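Local coordinates for kelch domain-containing protein (Colletotrichum graminicola M1.001, PDB 5C86), which oxidises alcohols, probably to aldehydes, as a copper-dependent enzyme of the galactose oxidase and glyoxal oxidase family, at residues Arg215-Ser226 and Phe237-Tyr245; Lys275-Ala283 and Val293-Leu302. All blocks are in the same frame, centred on the assembly; numbering follows the deposited sequence.

Contact 1 of 2, residues Arg215-Ser226 and Phe237-Tyr245; sequences RGTDEDSMCGVS and FTYGGGKGY
Met222 and Cys223 form a sulfur-bearing bump that the ring of Tyr245 meets. In Met222, CG is anti to the backbone N (chi1 180°), which sets it 3.7 Å from Tyr245 CD2; the fold at chi2 (57°) then carries SD oblique to the ring in a Met-aromatic contact. Cys223 SG comes over one face instead, 4.5 Å from the Tyr245 ring centroid and 23° off its normal. The hydroxyl of Tyr245 is hydrogen-bonded to Tyr334 and His178.

Further along, the hollows are made by glycine. Gly224 ends the type II turn that starts at Ser221, and its CA nests 3.5 Å from the CA of Gly241; with no CB on either, the two backbones touch directly. Ser221 fills the next notch, its CB resting 3.2 Å from Gly240 O. The Gly240-Gly241 pair at the exit of strand 235-239 matches the double glycine that follows the second strand of a kelch repeat, and the two strands joined here are the first two of a four-stranded antiparallel propeller blade. Paired backbone bonds join Val225 to Tyr239 in the hairpin, and another pair joins Met222 to Gly242 past the glycines.

On one face of the hairpin Val225 and Tyr239 lie side by side, CG2 of the valine 3.9 Å from CB of the tyrosine. The other carries Ser226 and Thr238, which meet through CB and CG2 respectively. Arg215 CD passes obliquely by Thr238 OG1, and the bend at chi3 turns the guanidinium to Asp218, whose OD2 it grips side-on and in its own plane with NE (2.8 Å) and NH2. NH1 bonds Ala192 O and Ser195 O, and NH2 also bonds Pro194 O. At the outer end Glu219 CB rests against Lys243 CG at 4.0 Å.

Contact 2 of 2, residues Lys275-Ala283 and Val293-Leu302; sequences KYNRGFANA and VVGGMQKMWL
The guanidinium of Arg278 is sandwiched: Val293 O sits 3.7 Å above the centre of one face, and Tyr276 CB covers the opposite face nearer the rim. At its edge NH1 gives a nearly straight, in-plane bond to a lone pair of Gly295 O (2.9 Å). The chain reaches this place fully extended from CG to NE, with CD against Val293 CG1, and NH2 goes on to Thr311 O and a salt bridge with Glu313.

The Phe280 ring carries the methyl of Met300 on one face, CE 3.6 Å from CZ in a CH-pi contact. Met297 SD lies in the plane at the edge, 3.6 Å from CD2, while Leu302 CD2 reaches CZ obliquely. Bending at chi3 (68°) brings the Met300 methyl back over the ring. Tyr334 adds an edge-to-face partner.

Nearer the surface, Gln298 NE2 donates to Asn277 OD1 at 3.0 Å; the bond is almost linear although the two amide planes stand 65° apart.

Backbone bonds run in both directions between Gly279 and Met297 and between Asn282 and Val294. Between these pairs Gly296 presses its CA to 3.0 Å from Gly279 O, without a side chain to hold the backbones apart. The Gly295-Gly296 pair, directly after the second strand of the 282-285/291-294 hairpin, is consistent with the double-glycine signature of a kelch propeller blade.

In the fold
Contacts 1 and 2 are equivalent hairpin ends of successive propeller blades, their centres about 11 Å apart. Backbone and side chain both join them: Gly241 N lies 2.9 Å from Arg278 O, and Tyr239 OH 2.6 Å from Tyr276 O, both probable hydrogen bonds. Tyr245 O also approaches Phe280 CZ at 3.4 Å. Contact 1 comes nearer the copper site, empty in this apo form. The side chain of Tyr245 comes within about 3 Å of that of the copper ligand Tyr120 and about 4 Å of that of His423. Contact 2 stands farther back, the Leu302 side chain about 6 Å from that of Tyr120 and about 7 Å from that of His335.

Contact 1 of 2, residues Arg215-Ser226 and Phe237-Tyr245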
loop_
_atom_site.group_PDB
_atom_site.type_symbol
_atom_site.label_atom_id
_atom_site.label_comp_id
_atom_site.label_asym_id
_atom_site.label_seq_id
_atom_site.Cartn_x
_atom_site.Cartn_y
_atom_site.Cartn_z
ATOM N N ARG A 215 -18.066 -6.450 -9.422
ATOM C CA ARG A 215 -17.896 -6.335 -7.995
ATOM C C ARG A 215 -19.248 -6.236 -7.300
ATOM O O ARG A 215 -19.718 -5.196 -6.867
ATOM C CB ARG A 215 -16.964 -5.147 -7.636
ATOM C CG ARG A 215 -16.566 -5.118 -6.176
ATOM C CD ARG A 215 -15.481 -4.076 -5.790
ATOM N NE ARG A 215 -15.878 -2.749 -6.222
ATOM C CZ ARG A 215 -15.586 -2.202 -7.404
ATOM N NH1 ARG A 215 -14.673 -2.684 -8.189
ATOM N NH2 ARG A 215 -16.199 -1.078 -7.760
ATOM N N GLY A 216 -19.935 -7.373 -7.250
ATOM C CA GLY A 216 -21.299 -7.374 -6.691
ATOM C C GLY A 216 -22.220 -6.396 -7.364
ATOM O O GLY A 216 -22.198 -6.310 -8.578
ATOM N N THR A 217 -23.006 -5.666 -6.580
ATOM C CA THR A 217 -23.814 -4.595 -7.120
ATOM C C THR A 217 -23.159 -3.238 -6.901
ATOM O O THR A 217 -23.799 -2.226 -6.972
ATOM C CB THR A 217 -25.186 -4.526 -6.410
ATOM O OG1 THR A 217 -24.967 -4.396 -4.980
ATOM C CG2 THR A 217 -25.938 -5.791 -6.783
ATOM N N ASP A 218 -21.852 -3.211 -6.623
ATOM C CA ASP A 218 -21.169 -1.897 -6.457
ATOM C C ASP A 218 -21.156 -1.110 -7.744
ATOM O O ASP A 218 -21.262 -1.653 -8.898
ATOM C CB ASP A 218 -19.717 -2.144 -5.984
ATOM C CG ASP A 218 -19.087 -0.958 -5.258
ATOM O OD1 ASP A 218 -19.832 -0.050 -4.808
ATOM O OD2 ASP A 218 -17.802 -0.975 -5.120
ATOM N N GLU A 219 -21.060 0.187 -7.560
ATOM C CA GLU A 219 -20.832 1.119 -8.663
ATOM C C GLU A 219 -19.314 1.329 -8.877
ATOM O O GLU A 219 -18.490 0.947 -8.063
ATOM C CB GLU A 219 -21.525 2.479 -8.417
ATOM C CG GLU A 219 -23.062 2.505 -8.280
ATOM C CD GLU A 219 -23.793 1.777 -9.391
ATOM O OE1 GLU A 219 -23.339 1.746 -10.572
ATOM O OE2 GLU A 219 -24.851 1.203 -9.074
ATOM N N ASP A 220 -18.958 1.978 -9.953
ATOM C CA ASP A 220 -17.592 2.409 -10.157
ATOM C C ASP A 220 -17.148 3.265 -8.927
ATOM O O ASP A 220 -17.934 4.041 -8.341
ATOM C CB ASP A 220 -17.517 3.308 -11.352
ATOM C CG ASP A 220 -17.694 2.563 -12.670
ATOM O OD1 ASP A 220 -17.607 1.319 -12.751
ATOM O OD2 ASP A 220 -17.817 3.276 -13.702
ATOM N N SER A 221 -15.869 3.058 -8.498
ATOM C CA SER A 221 -15.453 3.504 -7.165
ATOM C C SER A 221 -14.026 4.041 -7.235
ATOM O O SER A 221 -13.136 3.620 -6.499
ATOM C CB SER A 221 -15.472 2.291 -6.221
ATOM O OG SER A 221 -16.788 1.853 -5.940
ATOM N N MET A 222 -13.847 5.121 -7.989
ATOM C CA MET A 222 -12.548 5.724 -8.143
ATOM C C MET A 222 -12.078 6.251 -6.798
ATOM O O MET A 222 -12.858 6.888 -6.100
ATOM C CB MET A 222 -12.617 6.867 -9.127
ATOM C CG MET A 222 -11.276 7.590 -9.360
ATOM S SD MET A 222 -9.906 6.569 -9.935
ATOM C CE MET A 222 -10.414 6.165 -11.587
ATOM N N CYS A 223 -10.824 5.953 -6.467
ATOM C CA CYS A 223 -10.194 6.359 -5.211
ATOM C C CYS A 223 -10.934 5.860 -4.010
ATOM O O CYS A 223 -10.904 6.472 -2.941
ATOM C CB CYS A 223 -9.934 7.855 -5.148
ATOM S SG CYS A 223 -8.789 8.340 -6.511
ATOM N N GLY A 224 -11.625 4.707 -4.218
ATOM C CA GLY A 224 -11.906 3.743 -3.148
ATOM C C GLY A 224 -10.603 3.081 -2.795
ATOM O O GLY A 224 -9.580 3.357 -3.411
ATOM N N VAL A 225 -10.609 2.272 -1.756
ATOM C CA VAL A 225 -9.412 1.605 -1.253
ATOM C C VAL A 225 -9.616 0.110 -1.235
ATOM O O VAL A 225 -10.759 -0.398 -1.140
ATOM C CB VAL A 225 -9.021 2.118 0.116
ATOM C CG1 VAL A 225 -8.555 3.548 0.049
ATOM C CG2 VAL A 225 -10.117 1.997 1.131
ATOM N N SER A 226 -8.541 -0.621 -1.273
ATOM C CA SER A 226 -8.566 -2.094 -1.205
ATOM C C SER A 226 -7.326 -2.623 -0.587
ATOM O O SER A 226 -6.246 -1.986 -0.704
ATOM C CB SER A 226 -8.788 -2.730 -2.569
ATOM O OG SER A 226 -7.685 -2.635 -3.464
ATOM N N PHE A 237 -10.346 -6.778 0.955
ATOM C CA PHE A 237 -11.390 -5.893 1.427
ATOM C C PHE A 237 -11.396 -4.690 0.521
ATOM O O PHE A 237 -10.310 -4.191 0.113
ATOM C CB PHE A 237 -11.012 -5.412 2.824
ATOM C CG PHE A 237 -11.771 -4.224 3.332
ATOM C CD1 PHE A 237 -13.083 -4.350 3.791
ATOM C CD2 PHE A 237 -11.147 -3.019 3.459
ATOM C CE1 PHE A 237 -13.769 -3.307 4.300
ATOM C CE2 PHE A 237 -11.849 -1.928 3.993
ATOM C CZ PHE A 237 -13.135 -2.079 4.475
ATOM N N THR A 238 -12.584 -4.201 0.183
ATOM C CA THR A 238 -12.737 -2.979 -0.652
ATOM C C THR A 238 -13.648 -2.032 -0.031
ATOM O O THR A 238 -14.593 -2.451 0.667
ATOM C CB THR A 238 -13.244 -3.276 -2.065
ATOM O OG1 THR A 238 -14.657 -3.657 -2.030
ATOM C CG2 THR A 238 -12.381 -4.353 -2.757
ATOM N N TYR A 239 -13.445 -0.698 -0.188
ATOM C CA TYR A 239 -14.265 0.288 0.507
ATOM C C TYR A 239 -14.367 1.564 -0.306
ATOM O O TYR A 239 -13.357 2.120 -0.698
ATOM C CB TYR A 239 -13.684 0.673 1.893
ATOM C CG TYR A 239 -14.630 1.506 2.729
ATOM C CD1 TYR A 239 -15.649 0.865 3.398
ATOM C CD2 TYR A 239 -14.562 2.862 2.793
ATOM C CE1 TYR A 239 -16.571 1.546 4.140
ATOM C CE2 TYR A 239 -15.480 3.582 3.530
ATOM C CZ TYR A 239 -16.454 2.884 4.236
ATOM O OH TYR A 239 -17.394 3.560 5.026
ATOM N N GLY A 240 -15.569 2.105 -0.370
ATOM C CA GLY A 240 -15.769 3.496 -0.768
ATOM C C GLY A 240 -15.465 3.834 -2.201
ATOM O O GLY A 240 -15.507 2.996 -3.096
ATOM N N GLY A 241 -15.063 5.101 -2.395
ATOM C CA GLY A 241 -14.840 5.602 -3.743
ATOM C C GLY A 241 -16.070 6.270 -4.369
ATOM O O GLY A 241 -17.171 6.288 -3.824
ATOM N N GLY A 242 -15.882 6.766 -5.561
ATOM C CA GLY A 242 -16.938 7.511 -6.255
ATOM C C GLY A 242 -17.104 7.122 -7.704
ATOM O O GLY A 242 -16.178 6.652 -8.376
ATOM N N LYS A 243 -18.281 7.440 -8.289
ATOM C CA LYS A 243 -18.546 7.103 -9.705
ATOM C C LYS A 243 -17.738 7.884 -10.707
ATOM O O LYS A 243 -17.652 7.519 -11.857
ATOM C CB LYS A 243 -20.033 7.277 -10.020
ATOM C CG LYS A 243 -20.953 6.301 -9.413
ATOM C CD LYS A 243 -22.411 6.603 -9.867
ATOM C CE LYS A 243 -23.057 7.646 -8.996
ATOM N NZ LYS A 243 -24.384 7.989 -9.596
ATOM N N GLY A 244 -17.037 8.913 -10.249
ATOM C CA GLY A 244 -16.046 9.617 -10.991
ATOM C C GLY A 244 -14.936 10.095 -10.104
ATOM O O GLY A 244 -15.099 10.127 -8.896
ATOM N N TYR A 245 -13.866 10.532 -10.725
ATOM C CA TYR A 245 -12.709 11.075 -9.968
ATOM C C TYR A 245 -13.113 12.219 -9.068
ATOM O O TYR A 245 -12.656 12.353 -7.929
ATOM C CB TYR A 245 -11.578 11.456 -10.929
ATOM C CG TYR A 245 -10.186 11.400 -10.370
ATOM C CD1 TYR A 245 -9.689 12.356 -9.474
ATOM C CD2 TYR A 245 -9.350 10.397 -10.721
ATOM C CE1 TYR A 245 -8.406 12.213 -8.939
ATOM C CE2 TYR A 245 -8.087 10.260 -10.244
ATOM C CZ TYR A 245 -7.593 11.151 -9.334
ATOM O OH TYR A 245 -6.336 11.056 -8.814
HETATM O O HOH W 1 -16.090 0.238 -3.387
HETATM O O HOH W 2 -18.415 5.845 -13.562
#

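Contact 2 of 2, residues Lys275-Ala283 and Val293-Leu302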
loop_
_atom_site.group_PDB
_atom_site.type_symbol
_atom_site.label_atom_id
_atom_site.label_comp_id
_atom_site.label_asym_id
_atom_site.label_seq_id
_atom_site.Cartn_x
_atom_site.Cartn_y
_atom_site.Cartn_z
ATOM N N LYS A 275 -19.758 3.642 8.568
ATOM C CA LYS A 275 -20.479 4.802 8.995
ATOM C C LYS A 275 -20.163 6.028 8.153
ATOM O O LYS A 275 -21.002 6.922 8.013
ATOM C CB LYS A 275 -20.133 5.091 10.393
ATOM C CG LYS A 275 -20.896 6.220 11.007
ATOM C CD LYS A 275 -20.506 6.386 12.490
ATOM C CE LYS A 275 -21.435 7.304 13.300
ATOM N NZ LYS A 275 -22.226 8.236 12.489
ATOM N N TYR A 276 -18.983 6.094 7.551
ATOM C CA TYR A 276 -18.541 7.307 6.866
ATOM C C TYR A 276 -18.205 7.022 5.434
ATOM O O TYR A 276 -17.297 6.199 5.159
ATOM C CB TYR A 276 -17.356 7.869 7.622
ATOM C CG TYR A 276 -17.637 8.211 9.049
ATOM C CD1 TYR A 276 -18.492 9.287 9.372
ATOM C CD2 TYR A 276 -17.054 7.497 10.105
ATOM C CE1 TYR A 276 -18.768 9.579 10.685
ATOM C CE2 TYR A 276 -17.328 7.800 11.393
ATOM C CZ TYR A 276 -18.175 8.848 11.670
ATOM O OH TYR A 276 -18.465 9.141 13.010
ATOM N N ASN A 277 -18.880 7.670 4.509
ATOM C CA ASN A 277 -18.535 7.554 3.074
ATOM C C ASN A 277 -17.222 8.286 2.774
ATOM O O ASN A 277 -16.944 9.356 3.339
ATOM C CB ASN A 277 -19.623 8.028 2.182
ATOM C CG ASN A 277 -20.098 9.454 2.487
ATOM O OD1 ASN A 277 -20.230 9.861 3.636
ATOM N ND2 ASN A 277 -20.365 10.204 1.414
ATOM N N ARG A 278 -16.332 7.613 2.049
ATOM C CA ARG A 278 -14.983 8.145 1.811
ATOM C C ARG A 278 -14.510 8.009 0.411
ATOM O O ARG A 278 -14.517 6.889 -0.172
ATOM C CB ARG A 278 -13.940 7.394 2.652
ATOM C CG ARG A 278 -14.215 7.441 4.162
ATOM C CD ARG A 278 -13.219 6.560 4.922
ATOM N NE ARG A 278 -13.675 6.210 6.263
ATOM C CZ ARG A 278 -13.453 6.897 7.372
ATOM N NH1 ARG A 278 -12.719 7.980 7.345
ATOM N NH2 ARG A 278 -13.960 6.472 8.522
ATOM N N GLY A 279 -14.005 9.116 -0.156
ATOM C CA GLY A 279 -13.187 9.149 -1.364
ATOM C C GLY A 279 -11.853 9.790 -1.016
ATOM O O GLY A 279 -11.791 10.771 -0.249
ATOM N N PHE A 280 -10.791 9.175 -1.511
ATOM C CA PHE A 280 -9.398 9.628 -1.201
ATOM C C PHE A 280 -8.923 9.219 0.191
ATOM O O PHE A 280 -7.900 9.730 0.675
ATOM C CB PHE A 280 -9.125 11.156 -1.434
ATOM C CG PHE A 280 -9.636 11.687 -2.746
ATOM C CD1 PHE A 280 -9.359 11.079 -3.964
ATOM C CD2 PHE A 280 -10.475 12.813 -2.763
ATOM C CE1 PHE A 280 -9.890 11.561 -5.153
ATOM C CE2 PHE A 280 -10.991 13.287 -3.978
ATOM C CZ PHE A 280 -10.728 12.623 -5.150
ATOM N N ALA A 281 -9.568 8.225 0.796
ATOM C CA ALA A 281 -9.064 7.634 2.027
ATOM C C ALA A 281 -7.902 6.715 1.772
ATOM O O ALA A 281 -7.494 6.499 0.622
ATOM C CB ALA A 281 -10.129 6.926 2.843
ATOM N N ASN A 282 -7.282 6.220 2.870
ATOM C CA ASN A 282 -6.289 5.176 2.808
ATOM C C ASN A 282 -6.714 4.041 3.700
ATOM O O ASN A 282 -7.380 4.250 4.698
ATOM C CB ASN A 282 -4.931 5.638 3.261
ATOM C CG ASN A 282 -4.265 6.598 2.288
ATOM O OD1 ASN A 282 -3.519 6.151 1.440
ATOM N ND2 ASN A 282 -4.555 7.875 2.375
ATOM N N ALA A 283 -6.381 2.815 3.306
ATOM C CA ALA A 283 -6.662 1.664 4.151
ATOM C C ALA A 283 -5.394 0.898 4.440
ATOM O O ALA A 283 -4.593 0.728 3.540
ATOM C CB ALA A 283 -7.639 0.725 3.491
ATOM N N VAL A 293 -9.208 2.382 8.195
ATOM C CA VAL A 293 -9.629 3.221 7.076
ATOM C C VAL A 293 -9.615 4.636 7.576
ATOM O O VAL A 293 -10.422 4.955 8.461
ATOM C CB VAL A 293 -10.984 2.834 6.499
ATOM C CG1 VAL A 293 -11.233 3.624 5.268
ATOM C CG2 VAL A 293 -10.988 1.318 6.149
ATOM N N VAL A 294 -8.742 5.461 7.009
ATOM C CA VAL A 294 -8.536 6.807 7.552
ATOM C C VAL A 294 -8.690 7.884 6.458
ATOM O O VAL A 294 -8.242 7.726 5.306
ATOM C CB VAL A 294 -7.136 6.948 8.173
ATOM C CG1 VAL A 294 -6.003 6.482 7.295
ATOM C CG2 VAL A 294 -6.871 8.359 8.742
ATOM N N GLY A 295 -9.369 8.969 6.854
ATOM C CA GLY A 295 -9.470 10.145 5.985
ATOM C C GLY A 295 -10.524 10.004 4.928
ATOM O O GLY A 295 -11.504 9.259 5.046
ATOM N N GLY A 296 -10.282 10.719 3.816
ATOM C CA GLY A 296 -11.266 10.803 2.743
ATOM C C GLY A 296 -12.317 11.882 2.981
ATOM O O GLY A 296 -12.461 12.408 4.079
ATOM N N MET A 297 -13.047 12.164 1.930
ATOM C CA MET A 297 -14.146 13.162 1.960
ATOM C C MET A 297 -15.395 12.626 1.370
ATOM O O MET A 297 -15.395 11.575 0.703
ATOM C CB MET A 297 -13.666 14.415 1.202
ATOM C CG MET A 297 -13.510 14.227 -0.294
ATOM S SD MET A 297 -12.431 15.395 -1.158
ATOM C CE MET A 297 -13.261 16.979 -0.864
ATOM N N GLN A 298 -16.486 13.369 1.556
ATOM C CA GLN A 298 -17.779 12.983 1.030
ATOM C C GLN A 298 -17.990 13.398 -0.384
ATOM O O GLN A 298 -18.039 12.577 -1.295
ATOM C CB GLN A 298 -18.891 13.570 1.931
ATOM C CG GLN A 298 -18.742 13.108 3.359
ATOM C CD GLN A 298 -19.896 13.591 4.167
ATOM O OE1 GLN A 298 -20.001 14.751 4.430
ATOM N NE2 GLN A 298 -20.777 12.704 4.506
ATOM N N LYS A 299 -18.086 14.696 -0.657
ATOM C CA LYS A 299 -18.230 15.142 -2.037
ATOM C C LYS A 299 -16.856 15.375 -2.661
ATOM O O LYS A 299 -16.091 16.253 -2.201
ATOM C CB LYS A 299 -19.104 16.397 -2.068
ATOM C CG LYS A 299 -19.235 17.089 -3.424
ATOM C CD LYS A 299 -20.074 16.291 -4.385
ATOM C CE LYS A 299 -20.384 17.075 -5.660
ATOM N NZ LYS A 299 -21.559 17.982 -5.562
ATOM N N MET A 300 -16.512 14.586 -3.665
ATOM C CA MET A 300 -15.072 14.486 -4.033
ATOM C C MET A 300 -14.671 15.672 -4.917
ATOM O O MET A 300 -15.142 15.762 -6.035
ATOM C CB MET A 300 -14.819 13.146 -4.707
ATOM C CG MET A 300 -14.943 11.998 -3.705
ATOM S SD MET A 300 -15.072 10.387 -4.553
ATOM C CE MET A 300 -13.463 10.281 -5.226
ATOM N N TRP A 301 -13.666 16.397 -4.411
ATOM C CA TRP A 301 -12.974 17.465 -5.138
ATOM C C TRP A 301 -11.503 17.445 -4.771
ATOM O O TRP A 301 -11.138 17.114 -3.621
ATOM C CB TRP A 301 -13.517 18.838 -4.794
ATOM C CG TRP A 301 -14.945 19.090 -5.176
ATOM C CD1 TRP A 301 -15.918 19.339 -4.315
ATOM C CD2 TRP A 301 -15.557 19.071 -6.490
ATOM N NE1 TRP A 301 -17.088 19.563 -4.982
ATOM C CE2 TRP A 301 -16.896 19.319 -6.312
ATOM C CE3 TRP A 301 -15.083 18.852 -7.795
ATOM C CZ2 TRP A 301 -17.792 19.381 -7.410
ATOM C CZ3 TRP A 301 -15.978 18.913 -8.871
ATOM C CH2 TRP A 301 -17.312 19.170 -8.635
ATOM N N LEU A 302 -10.687 17.809 -5.725
ATOM C CA LEU A 302 -9.243 17.778 -5.538
ATOM C C LEU A 302 -8.767 19.011 -4.751
ATOM O O LEU A 302 -9.360 20.088 -4.838
ATOM C CB LEU A 302 -8.512 17.657 -6.860
ATOM C CG LEU A 302 -8.973 16.572 -7.837
ATOM C CD1 LEU A 302 -8.008 16.406 -8.953
ATOM C CD2 LEU A 302 -9.125 15.252 -7.091
HETATM O O HOH W 3 -6.177 9.344 4.326
#